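PDB 6GNE: probable starch synthase 4, chloroplastic/amyloplastic from Arabidopsis thaliana, which belongs to the starch synthases, plant plastid enzymes with the two-domain GT-B glycosyltransferase fold. Local coordinates for residues 140-146 with 169-175. Residues are numbered along the deposited sequence; the frame is centred on the assembly and turned at random.
Sequences DIIHCHD and RICFTCH. With AC1 (4,6-dideoxy-4-{[(1S,4R,5S,6S)-4,5,6-trihydroxy-3-(hydroxymethyl)cyclohex-2-en-1-yl]amino}-alpha-D-glucopyranose), chain C.
Asp-146, just beyond strand 141-145, reaches across to His-175, near the C-terminal end of the neighbouring strand, and its carboxylate divides its work between protein and ligand. OD1 takes the backbone N-H of His-175 on its syn lone pair, at 2.6 Å and almost straight (177°), while OD2 accepts a hydrogen bond from AC1 O3 at 2.9 Å. The imidazole of His-175, its plane turned 68° from that carboxylate, offers ND1 to AC1 O6B at 2.7 Å. The other ring nitrogen, NE2, meets His-145 ND1 at 3.1 Å, each ring approached at its edge, and His-145 NE2 bonds in turn to His-14. A chain of three histidines thus backs the ligand and probably fixes the rotation of the His-175 ring.

Deeper in the sheet, Cys-171 lies against His-143. With SG anti to its backbone N (chi1 -175°), the thiol sits over the centre of the imidazole, 3.5 Å from the ring centroid; the opposite face carries His-145 NE2 toward its rim. At the edge, His-143 NE2 and Thr-173 OG1 share a 2.7 Å hydrogen bond, and ND1 is bonded to Tyr-494 of helix 484-499, so both nitrogens of this buried ring have partners.

Cys-144 and Phe-172 occupy the other side of the sheet, the sulfur at the edge of the phenyl ring, 3.7 Å from CD1. Between the two faces runs a regular parallel ladder, from Arg-169 N bonded to Asp-140 O through to Asp-146 N bonded to Thr-173 O. Helices 146-150 and 152-160 lie in the connection between the strands, a beta-alpha-beta unit of the Rossmann-like N-terminal domain of a GT-B fold, whose C-terminal strand ends carry Asp-146 and His-175 into the glycan pocket.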
ATOM      1  N   ASP A 140       7.163 -10.254 -21.290  1.00 52.42           N
ATOM      2  CA  ASP A 140       7.980  -9.120 -21.639  1.00 51.31           C
ATOM      3  C   ASP A 140       8.485  -8.406 -20.391  1.00 49.08           C
ATOM      4  O   ASP A 140       9.601  -7.893 -20.405  1.00 48.22           O
ATOM      5  CB  ASP A 140       7.171  -8.119 -22.466  1.00 51.58           C
ATOM      6  CG  ASP A 140       6.604  -8.720 -23.756  1.00 53.90           C
ATOM      7  OD1 ASP A 140       7.379  -9.149 -24.646  1.00 55.49           O
ATOM      8  OD2 ASP A 140       5.359  -8.726 -23.876  1.00 54.05           O
ATOM      9  N   ILE A 141       7.629  -8.331 -19.345  1.00 46.81           N
ATOM     10  CA  ILE A 141       7.915  -7.641 -18.063  1.00 43.78           C
ATOM     11  C   ILE A 141       7.563  -8.554 -16.923  1.00 42.05           C
ATOM     12  O   ILE A 141       6.492  -9.122 -16.901  1.00 42.14           O
ATOM     13  CB  ILE A 141       7.058  -6.373 -17.871  1.00 42.58           C
ATOM     14  CG1 ILE A 141       7.356  -5.314 -18.934  1.00 44.38           C
ATOM     15  CG2 ILE A 141       7.244  -5.780 -16.465  1.00 41.12           C
ATOM     16  CD1 ILE A 141       8.721  -4.639 -18.842  1.00 45.08           C
ATOM     17  N   ILE A 142       8.467  -8.685 -15.969  1.00 41.47           N
ATOM     18  CA  ILE A 142       8.166  -9.269 -14.669  1.00 40.44           C
ATOM     19  C   ILE A 142       8.372  -8.117 -13.677  1.00 39.40           C
ATOM     20  O   ILE A 142       9.478  -7.516 -13.589  1.00 39.39           O
ATOM     21  CB  ILE A 142       9.027 -10.528 -14.332  1.00 41.17           C
ATOM     22  CG1 ILE A 142       8.710 -11.657 -15.317  1.00 42.92           C
ATOM     23  CG2 ILE A 142       8.756 -11.027 -12.919  1.00 39.74           C
ATOM     24  CD1 ILE A 142       9.723 -12.782 -15.323  1.00 44.76           C
ATOM     25  N   HIS A 143       7.292  -7.798 -12.952  1.00 37.94           N
ATOM     26  CA  HIS A 143       7.281  -6.695 -12.008  1.00 36.84           C
ATOM     27  C   HIS A 143       7.171  -7.270 -10.606  1.00 36.12           C
ATOM     28  O   HIS A 143       6.170  -7.856 -10.276  1.00 36.01           O
ATOM     29  CB  HIS A 143       6.113  -5.776 -12.353  1.00 36.11           C
ATOM     30  CG  HIS A 143       6.154  -4.447 -11.678  1.00 35.42           C
ATOM     31  ND1 HIS A 143       5.472  -3.360 -12.161  1.00 35.62           N
ATOM     32  CD2 HIS A 143       6.807  -4.017 -10.569  1.00 35.29           C
ATOM     33  CE1 HIS A 143       5.666  -2.324 -11.360  1.00 34.70           C
ATOM     34  NE2 HIS A 143       6.481  -2.696 -10.390  1.00 34.22           N
ATOM     35  N   CYS A 144       8.195  -7.114  -9.782  1.00 37.36           N
ATOM     36  CA  CYS A 144       8.135  -7.606  -8.411  1.00 38.14           C
ATOM     37  C   CYS A 144       8.015  -6.471  -7.366  1.00 37.45           C
ATOM     38  O   CYS A 144       8.324  -5.319  -7.654  1.00 38.03           O
ATOM     39  CB  CYS A 144       9.311  -8.546  -8.143  1.00 40.44           C
ATOM     40  SG  CYS A 144      10.976  -7.859  -8.339  1.00 43.24           S
ATOM     41  N   HIS A 145       7.534  -6.798  -6.166  1.00 36.66           N
ATOM     42  CA  HIS A 145       7.173  -5.796  -5.120  1.00 34.89           C
ATOM     43  C   HIS A 145       7.788  -6.061  -3.739  1.00 35.20           C
ATOM     44  O   HIS A 145       7.566  -7.109  -3.132  1.00 35.19           O
ATOM     45  CB  HIS A 145       5.669  -5.728  -5.014  1.00 33.14           C
ATOM     46  CG  HIS A 145       5.019  -5.376  -6.310  1.00 33.78           C
ATOM     47  ND1 HIS A 145       4.646  -4.083  -6.628  1.00 33.86           N
ATOM     48  CD2 HIS A 145       4.753  -6.123  -7.407  1.00 33.83           C
ATOM     49  CE1 HIS A 145       4.128  -4.064  -7.844  1.00 34.20           C
ATOM     50  NE2 HIS A 145       4.190  -5.288  -8.341  1.00 34.17           N
ATOM     51  N   ASP A 146       8.592  -5.107  -3.261  1.00 35.99           N
ATOM     52  CA  ASP A 146       9.117  -5.094  -1.878  1.00 36.63           C
ATOM     53  C   ASP A 146      10.056  -6.250  -1.574  1.00 39.07           C
ATOM     54  O   ASP A 146      10.332  -7.075  -2.447  1.00 42.40           O
ATOM     55  CB  ASP A 146       7.978  -4.946  -0.839  1.00 35.35           C
ATOM     56  CG  ASP A 146       7.615  -3.512  -0.570  1.00 34.55           C
ATOM     57  OD1 ASP A 146       7.828  -2.682  -1.458  1.00 35.43           O
ATOM     58  OD2 ASP A 146       7.152  -3.166   0.533  1.00 35.77           O
ATOM     59  N   ARG A 169      12.202  -8.115 -19.135  1.00 64.20           N
ATOM     60  CA  ARG A 169      12.817  -7.091 -18.298  1.00 62.34           C
ATOM     61  C   ARG A 169      12.230  -7.175 -16.883  1.00 57.26           C
ATOM     62  O   ARG A 169      11.046  -7.478 -16.719  1.00 54.65           O
ATOM     63  CB  ARG A 169      12.475  -5.710 -18.830  1.00 64.25           C
ATOM     64  CG  ARG A 169      13.547  -4.987 -19.585  1.00 69.27           C
ATOM     65  CD  ARG A 169      13.772  -5.521 -20.970  1.00 72.48           C
ATOM     66  NE  ARG A 169      14.961  -6.353 -20.994  1.00 76.86           N
ATOM     67  CZ  ARG A 169      16.217  -5.891 -21.028  1.00 79.52           C
ATOM     68  NH1 ARG A 169      16.463  -4.573 -20.966  1.00 79.54           N
ATOM     69  NH2 ARG A 169      17.239  -6.759 -21.097  1.00 79.51           N
ATOM     70  N   ILE A 170      13.051  -6.839 -15.888  1.00 54.32           N
ATOM     71  CA  ILE A 170      12.643  -6.873 -14.483  1.00 50.26           C
ATOM     72  C   ILE A 170      12.370  -5.458 -13.984  1.00 47.74           C
ATOM     73  O   ILE A 170      13.193  -4.544 -14.153  1.00 48.11           O
ATOM     74  CB  ILE A 170      13.700  -7.573 -13.587  1.00 50.87           C
ATOM     75  CG1 ILE A 170      14.095  -8.952 -14.161  1.00 52.48           C
ATOM     76  CG2 ILE A 170      13.195  -7.731 -12.156  1.00 49.14           C
ATOM     77  CD1 ILE A 170      12.928  -9.853 -14.472  1.00 52.14           C
ATOM     78  N   CYS A 171      11.183  -5.278 -13.405  1.00 45.28           N
ATOM     79  CA  CYS A 171      10.818  -4.051 -12.719  1.00 42.98           C
ATOM     80  C   CYS A 171      10.679  -4.383 -11.243  1.00 40.82           C
ATOM     81  O   CYS A 171      10.104  -5.413 -10.859  1.00 39.52           O
ATOM     82  CB  CYS A 171       9.518  -3.484 -13.280  1.00 42.35           C
ATOM     83  SG  CYS A 171       8.987  -1.872 -12.618  1.00 42.40           S
ATOM     84  N   PHE A 172      11.243  -3.514 -10.412  1.00 40.06           N
ATOM     85  CA  PHE A 172      11.097  -3.628  -8.952  1.00 38.95           C
ATOM     86  C   PHE A 172      10.507  -2.360  -8.368  1.00 37.17           C
ATOM     87  O   PHE A 172      11.011  -1.277  -8.613  1.00 38.49           O
ATOM     88  CB  PHE A 172      12.445  -3.912  -8.314  1.00 38.91           C
ATOM     89  CG  PHE A 172      12.397  -3.942  -6.829  1.00 38.09           C
ATOM     90  CD1 PHE A 172      11.709  -4.927  -6.180  1.00 37.99           C
ATOM     91  CD2 PHE A 172      13.068  -3.001  -6.076  1.00 38.91           C
ATOM     92  CE1 PHE A 172      11.656  -4.978  -4.807  1.00 37.33           C
ATOM     93  CE2 PHE A 172      13.045  -3.044  -4.696  1.00 38.35           C
ATOM     94  CZ  PHE A 172      12.327  -4.037  -4.062  1.00 37.96           C
ATOM     95  N   THR A 173       9.422  -2.487  -7.627  1.00 36.07           N
ATOM     96  CA  THR A 173       8.869  -1.362  -6.882  1.00 34.15           C
ATOM     97  C   THR A 173       9.133  -1.611  -5.381  1.00 33.60           C
ATOM     98  O   THR A 173       8.766  -2.668  -4.872  1.00 31.84           O
ATOM     99  CB  THR A 173       7.379  -1.187  -7.193  1.00 32.46           C
ATOM    100  OG1 THR A 173       7.216  -0.863  -8.572  1.00 31.81           O
ATOM    101  CG2 THR A 173       6.744  -0.077  -6.335  1.00 31.45           C
ATOM    102  N   CYS A 174       9.809  -0.669  -4.706  1.00 34.57           N
ATOM    103  CA  CYS A 174       9.823  -0.645  -3.218  1.00 35.73           C
ATOM    104  C   CYS A 174       8.809   0.363  -2.713  1.00 34.27           C
ATOM    105  O   CYS A 174       8.920   1.579  -3.010  1.00 33.63           O
ATOM    106  CB  CYS A 174      11.207  -0.327  -2.630  1.00 37.97           C
ATOM    107  SG  CYS A 174      11.262  -0.641  -0.840  1.00 38.04           S
ATOM    108  N   HIS A 175       7.833  -0.160  -1.973  1.00 33.67           N
ATOM    109  CA  HIS A 175       6.721   0.618  -1.412  1.00 33.71           C
ATOM    110  C   HIS A 175       7.041   1.182   0.009  1.00 33.72           C
ATOM    111  O   HIS A 175       6.293   2.033   0.546  1.00 34.29           O
ATOM    112  CB  HIS A 175       5.473  -0.252  -1.304  1.00 32.84           C
ATOM    113  CG  HIS A 175       4.965  -0.782  -2.603  1.00 33.12           C
ATOM    114  ND1 HIS A 175       3.764  -0.380  -3.139  1.00 32.76           N
ATOM    115  CD2 HIS A 175       5.446  -1.735  -3.431  1.00 33.91           C
ATOM    116  CE1 HIS A 175       3.548  -1.033  -4.262  1.00 33.76           C
ATOM    117  NE2 HIS A 175       4.559  -1.854  -4.467  1.00 34.06           N
TER
HETATM  118  C1  AC1 C   3       4.201  -4.136   3.979  1.00 35.38           C
HETATM  119  O2  AC1 C   3       6.200  -3.911   2.624  1.00 35.07           O
HETATM  120  C2  AC1 C   3       4.864  -3.411   2.803  1.00 36.38           C
HETATM  121  C4A AC1 C   3       2.400   3.158   0.558  1.00 31.44           C
HETATM  122  C3  AC1 C   3       4.823  -1.885   2.986  1.00 35.52           C
HETATM  123  O3  AC1 C   3       5.406  -1.305   1.816  1.00 35.84           O
HETATM  124  C4  AC1 C   3       3.379  -1.425   3.207  1.00 34.55           C
HETATM  125  N4A AC1 C   3       3.205   0.034   3.318  1.00 35.55           N
HETATM  126  C5  AC1 C   3       2.888  -2.166   4.454  1.00 34.19           C
HETATM  127  O5  AC1 C   3       2.908  -3.575   4.211  1.00 35.06           O
HETATM  128  C6  AC1 C   3       1.453  -1.838   4.828  1.00 34.74           C
HETATM  129  C1B AC1 C   3       3.524   0.992   2.250  1.00 33.90           C
HETATM  130  C2B AC1 C   3       3.546   2.472   2.711  1.00 33.60           C
HETATM  131  O2B AC1 C   3       3.487   2.628   4.142  1.00 33.02           O
HETATM  132  C3B AC1 C   3       2.482   3.353   2.064  1.00 32.53           C
HETATM  133  O3B AC1 C   3       2.900   4.701   2.253  1.00 33.96           O
HETATM  134  O4  AC1 C   3       1.321   3.942   0.045  1.00 29.01           O
HETATM  135  C5B AC1 C   3       2.254   1.710   0.195  1.00 30.56           C
HETATM  136  C7B AC1 C   3       2.711   0.741   0.995  1.00 31.82           C
HETATM  137  C6B AC1 C   3       1.636   1.331  -1.130  1.00 30.70           C
HETATM  138  O6B AC1 C   3       2.431   1.818  -2.218  1.00 29.58           O